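Local coordinates for uncharacterized protein (Staphylococcus aureus subsp. aureus Mu50, PDB 4QPV) that is of unknown function but belongs to the DUF1672 family and has a unique fold with a kinked-helix-beta-beta-beta repeat, at residues 82-85 against 90-93; 139-144 against 246-251. All blocks are in the same frame, centred on the assembly; numbering follows the deposited sequence.

Interaction 1: 82-85 against 90-93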
loop_
_atom_site.group_PDB
_atom_site.type_symbol
_atom_site.label_atom_id
_atom_site.label_comp_id
_atom_site.label_asym_id
_atom_site.label_seq_id
_atom_site.Cartn_x
_atom_site.Cartn_y
_atom_site.Cartn_z
ATOM N N PHE A 82 -4.848 -0.336 -11.145
ATOM C CA PHE A 82 -4.248 0.131 -9.896
ATOM C C PHE A 82 -4.935 1.460 -9.629
ATOM O O PHE A 82 -5.145 2.224 -10.580
ATOM C CB PHE A 82 -2.733 0.283 -10.059
ATOM C CG PHE A 82 -2.006 -1.037 -10.062
ATOM C CD1 PHE A 82 -2.081 -1.893 -11.166
ATOM C CD2 PHE A 82 -1.244 -1.430 -8.968
ATOM C CE1 PHE A 82 -1.429 -3.127 -11.155
ATOM C CE2 PHE A 82 -0.591 -2.668 -8.960
ATOM C CZ PHE A 82 -0.683 -3.502 -10.052
ATOM N N VAL A 83 -5.331 1.709 -8.379
ATOM C CA VAL A 83 -6.034 2.930 -8.010
ATOM C C VAL A 83 -5.383 3.576 -6.776
ATOM O O VAL A 83 -4.778 2.888 -5.962
ATOM C CB VAL A 83 -7.561 2.705 -7.769
ATOM C CG1 VAL A 83 -8.270 2.133 -9.008
ATOM C CG2 VAL A 83 -7.824 1.831 -6.525
ATOM N N HIS A 84 -5.538 4.892 -6.652
ATOM C CA HIS A 84 -5.131 5.641 -5.477
ATOM C C HIS A 84 -6.371 6.306 -4.913
ATOM O O HIS A 84 -7.180 6.880 -5.653
ATOM C CB HIS A 84 -4.021 6.678 -5.766
ATOM C CG HIS A 84 -3.600 7.454 -4.542
ATOM N ND1 HIS A 84 -2.866 6.861 -3.528
ATOM C CD2 HIS A 84 -3.839 8.749 -4.207
ATOM C CE1 HIS A 84 -2.661 7.810 -2.621
ATOM N NE2 HIS A 84 -3.218 8.962 -2.985
ATOM N N CYS A 85 -6.532 6.199 -3.608
ATOM C CA CYS A 85 -7.630 6.807 -2.883
ATOM C C CYS A 85 -7.076 7.852 -1.936
ATOM O O CYS A 85 -6.083 7.599 -1.253
ATOM C CB CYS A 85 -8.419 5.750 -2.116
ATOM S SG CYS A 85 -9.861 6.407 -1.225
ATOM N N ILE A 90 -9.065 9.112 3.890
ATOM C CA ILE A 90 -8.826 7.668 3.741
ATOM C C ILE A 90 -7.865 7.557 2.545
ATOM O O ILE A 90 -8.239 7.909 1.416
ATOM C CB ILE A 90 -10.147 6.855 3.574
ATOM C CG1 ILE A 90 -11.010 6.965 4.885
ATOM C CG2 ILE A 90 -9.862 5.384 3.169
ATOM C CD1 ILE A 90 -12.424 6.736 4.679
ATOM N N VAL A 91 -6.624 7.125 2.805
ATOM C CA VAL A 91 -5.578 7.085 1.783
ATOM C C VAL A 91 -5.017 5.678 1.609
ATOM O O VAL A 91 -4.542 5.070 2.566
ATOM C CB VAL A 91 -4.433 8.097 2.094
ATOM C CG1 VAL A 91 -3.352 8.083 0.994
ATOM C CG2 VAL A 91 -4.983 9.517 2.324
ATOM N N PHE A 92 -5.053 5.169 0.365
ATOM C CA PHE A 92 -4.484 3.854 0.039
ATOM C C PHE A 92 -4.314 3.715 -1.458
ATOM O O PHE A 92 -4.865 4.504 -2.236
ATOM C CB PHE A 92 -5.380 2.680 0.562
ATOM C CG PHE A 92 -6.777 2.597 -0.044
ATOM C CD1 PHE A 92 -6.987 1.982 -1.278
ATOM C CD2 PHE A 92 -7.864 3.195 0.588
ATOM C CE1 PHE A 92 -8.268 1.953 -1.859
ATOM C CE2 PHE A 92 -9.154 3.117 0.039
ATOM C CZ PHE A 92 -9.349 2.494 -1.181
ATOM N N ASN A 93 -3.545 2.691 -1.820
ATOM C CA ASN A 93 -3.384 2.217 -3.191
ATOM C C ASN A 93 -3.841 0.782 -3.212
ATOM O O ASN A 93 -3.595 0.041 -2.254
ATOM C CB ASN A 93 -1.968 2.365 -3.707
ATOM C CG ASN A 93 -1.676 3.776 -4.126
ATOM O OD1 ASN A 93 -1.666 4.700 -3.303
ATOM N ND2 ASN A 93 -1.492 3.982 -5.417
#
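One face of the F92 ring receives the CB of C85, 3.5 Å from the ring centroid and 16° off its normal, a CH-pi contact, while CG2 of I90 lies at the ring's edge. The sulfur sits more obliquely: C85 SG is 4.3 Å from the F92 centroid, a sulfur-aromatic contact. F92 takes the crowded chi1 (63°), with CG between its own N and carbonyl carbon, and this swings the ring back over C85. On the sheet's other face, the imidazole of H84 meets CG1 of V91 obliquely, CE1 to CG1 3.7 Å, and has the side chain of N93 at its edge.

Strands 78-87 and 90-98 form a beta hairpin of the three-stranded antiparallel sheet. C85 and F92 are a hydrogen-bonded pair: C85 N to F92 O is 2.7 Å and almost straight, F92 N to C85 O 3.1 Å and more bent. H84 and N93 are the neighbouring non-hydrogen-bonded pair.

Small, polarisable cysteine suits a place under a phenylalanine, and F59 of helix 48-63 and V125 of helix 116-133 also touch the F92 side chain. The chemistry thus divides by face: apolar around C85 and F92, where helices pack, more polar around H84 and N93.

Interaction 2: 139-144 against 246-251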
loop_
_atom_site.group_PDB
_atom_site.type_symbol
_atom_site.label_atom_id
_atom_site.label_comp_id
_atom_site.label_asym_id
_atom_site.label_seq_id
_atom_site.Cartn_x
_atom_site.Cartn_y
_atom_site.Cartn_z
ATOM N N ASP A 139 2.083 10.755 9.684
ATOM C CA ASP A 139 2.711 11.864 8.953
ATOM C C ASP A 139 4.003 12.303 9.668
ATOM O O ASP A 139 4.998 12.585 9.006
ATOM C CB ASP A 139 1.740 13.024 8.773
ATOM C CG ASP A 139 0.570 12.729 7.829
ATOM O OD1 ASP A 139 0.623 11.687 7.102
ATOM O OD2 ASP A 139 -0.357 13.579 7.747
ATOM N N ASN A 140 4.023 12.271 11.017
ATOM C CA ASN A 140 5.252 12.575 11.756
ATOM C C ASN A 140 6.326 11.544 11.455
ATOM O O ASN A 140 7.487 11.922 11.308
ATOM C CB ASN A 140 5.023 12.637 13.247
ATOM C CG ASN A 140 4.238 13.833 13.685
ATOM O OD1 ASN A 140 4.190 14.874 13.005
ATOM N ND2 ASN A 140 3.603 13.704 14.838
ATOM N N LEU A 141 5.946 10.248 11.363
ATOM C CA LEU A 141 6.902 9.192 11.022
ATOM C C LEU A 141 7.485 9.440 9.618
ATOM O O LEU A 141 8.705 9.312 9.430
ATOM C CB LEU A 141 6.263 7.783 11.110
ATOM C CG LEU A 141 7.169 6.580 10.719
ATOM C CD1 LEU A 141 8.441 6.513 11.606
ATOM C CD2 LEU A 141 6.416 5.271 10.832
ATOM N N THR A 142 6.623 9.825 8.650
ATOM C CA THR A 142 7.079 10.091 7.274
ATOM C C THR A 142 8.159 11.180 7.274
ATOM O O THR A 142 9.223 11.002 6.671
ATOM C CB THR A 142 5.913 10.478 6.369
ATOM O OG1 THR A 142 4.925 9.448 6.450
ATOM C CG2 THR A 142 6.360 10.675 4.908
ATOM N N GLU A 143 7.899 12.267 8.000
ATOM C CA GLU A 143 8.821 13.382 8.143
ATOM C C GLU A 143 10.175 12.910 8.759
ATOM O O GLU A 143 11.235 13.266 8.246
ATOM C CB GLU A 143 8.167 14.466 9.009
ATOM C CG GLU A 143 9.043 15.688 9.208
ATOM C CD GLU A 143 9.348 16.499 7.959
ATOM O OE1 GLU A 143 8.638 16.347 6.937
ATOM O OE2 GLU A 143 10.290 17.317 8.021
ATOM N N VAL A 144 10.127 12.083 9.823
ATOM C CA VAL A 144 11.342 11.575 10.489
ATOM C C VAL A 144 12.156 10.694 9.514
ATOM O O VAL A 144 13.383 10.777 9.491
ATOM C CB VAL A 144 11.022 10.837 11.825
ATOM C CG1 VAL A 144 12.275 10.173 12.415
ATOM C CG2 VAL A 144 10.395 11.791 12.851
ATOM N N GLU A 246 16.871 2.831 17.777
ATOM C CA GLU A 246 17.016 3.505 19.072
ATOM C C GLU A 246 16.631 4.987 18.970
ATOM O O GLU A 246 15.926 5.485 19.843
ATOM C CB GLU A 246 18.439 3.338 19.639
ATOM C CG GLU A 246 18.721 1.888 20.026
ATOM C CD GLU A 246 17.716 1.242 20.967
ATOM O OE1 GLU A 246 17.432 1.828 22.035
ATOM O OE2 GLU A 246 17.185 0.164 20.621
ATOM N N VAL A 247 17.035 5.663 17.885
ATOM C CA VAL A 247 16.676 7.064 17.626
ATOM C C VAL A 247 15.121 7.190 17.525
ATOM O O VAL A 247 14.522 8.021 18.216
ATOM C CB VAL A 247 17.402 7.597 16.361
ATOM C CG1 VAL A 247 16.815 8.935 15.874
ATOM C CG2 VAL A 247 18.899 7.718 16.612
ATOM N N LEU A 248 14.486 6.315 16.734
ATOM C CA LEU A 248 13.029 6.292 16.535
ATOM C C LEU A 248 12.255 6.079 17.847
ATOM O O LEU A 248 11.271 6.787 18.092
ATOM C CB LEU A 248 12.654 5.209 15.497
ATOM C CG LEU A 248 13.124 5.501 14.078
ATOM C CD1 LEU A 248 12.906 4.310 13.165
ATOM C CD2 LEU A 248 12.442 6.756 13.508
ATOM N N LYS A 249 12.723 5.160 18.720
ATOM C CA LYS A 249 12.074 4.895 20.020
ATOM C C LYS A 249 11.988 6.145 20.901
ATOM O O LYS A 249 11.065 6.248 21.723
ATOM C CB LYS A 249 12.793 3.792 20.807
ATOM C CG LYS A 249 12.679 2.407 20.183
ATOM C CD LYS A 249 13.620 1.431 20.880
ATOM C CE LYS A 249 13.694 0.131 20.125
ATOM N NZ LYS A 249 14.532 -0.868 20.840
ATOM N N LYS A 250 12.921 7.098 20.709
ATOM C CA LYS A 250 12.976 8.341 21.499
ATOM C C LYS A 250 12.164 9.498 20.875
ATOM O O LYS A 250 12.079 10.569 21.482
ATOM C CB LYS A 250 14.427 8.781 21.727
ATOM C CG LYS A 250 15.217 7.854 22.626
ATOM C CD LYS A 250 16.630 8.385 22.752
ATOM C CE LYS A 250 17.549 7.454 23.492
ATOM N NZ LYS A 250 18.863 8.100 23.739
ATOM N N LYS A 251 11.545 9.277 19.701
ATOM C CA LYS A 251 10.694 10.277 19.054
ATOM C C LYS A 251 9.307 10.120 19.642
ATOM O O LYS A 251 8.664 9.090 19.427
ATOM C CB LYS A 251 10.670 10.104 17.509
ATOM C CG LYS A 251 12.029 10.211 16.838
ATOM C CD LYS A 251 12.566 11.630 16.742
ATOM C CE LYS A 251 14.062 11.526 16.664
ATOM N NZ LYS A 251 14.705 12.744 16.151
#
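V144 and L248 meet through one methyl each, V144 CG1 to L248 CD2 at 3.6 Å, their side chains sliding past one another in opposite directions. V144 points its side chain at the other segment, and with CG1 anti to its backbone N (chi1 173°) that branch reaches the leucine. L248 starts off to the flank, but its longer chain brings CD2 round to V144. The same methyl is approached more loosely by L141, one turn earlier on the first helix, whose CD1 is 4.4 Å from L248 CD2. One leucine branch therefore faces two residues spaced i, i+3. Short, beta-branched V144 and the longer L248 suit a junction whose nearest CA atoms, those of V144 and L248, are 8.2 Å apart.

K251 completes the contact with the aliphatic part of its chain, CG lying 4.4 Å from V144 CG1, while its NZ is hydrogen-bonded to the hydroxyl of Y148. A lysine fits here because its methylenes can cover a valine as its amine goes to a polar partner. No hydrogen bond crosses between the segments.

P255 also touches L141, and V286 touches L248, extending the apolar cluster. The arrangement is a small apolar helix-helix contact: helix 234-249, with K251 just after it, meets helix 135-147, while Y175 of strand 175-178 touches L141.

Both contacts are largely buried, but the centre of interaction 1 lies about 8 Å from the centre of the chain and that of interaction 2 about 20 Å from it. Interaction 1 joins neighbouring strands of one hairpin in the three-stranded sheet, so main-chain hydrogen bonds set its register and side chains follow. Interaction 2 brings together segments about a hundred residues apart and depends on methyl and methylene contacts alone. The two share no element and do not touch; the nearest atoms of interactions 1 and 2 are about 8 Å apart. Y131 of helix 116-133 relates them indirectly, touching V91 of the first and hydrogen-bonding D139, which lies in segment 139-144 but not in its contact.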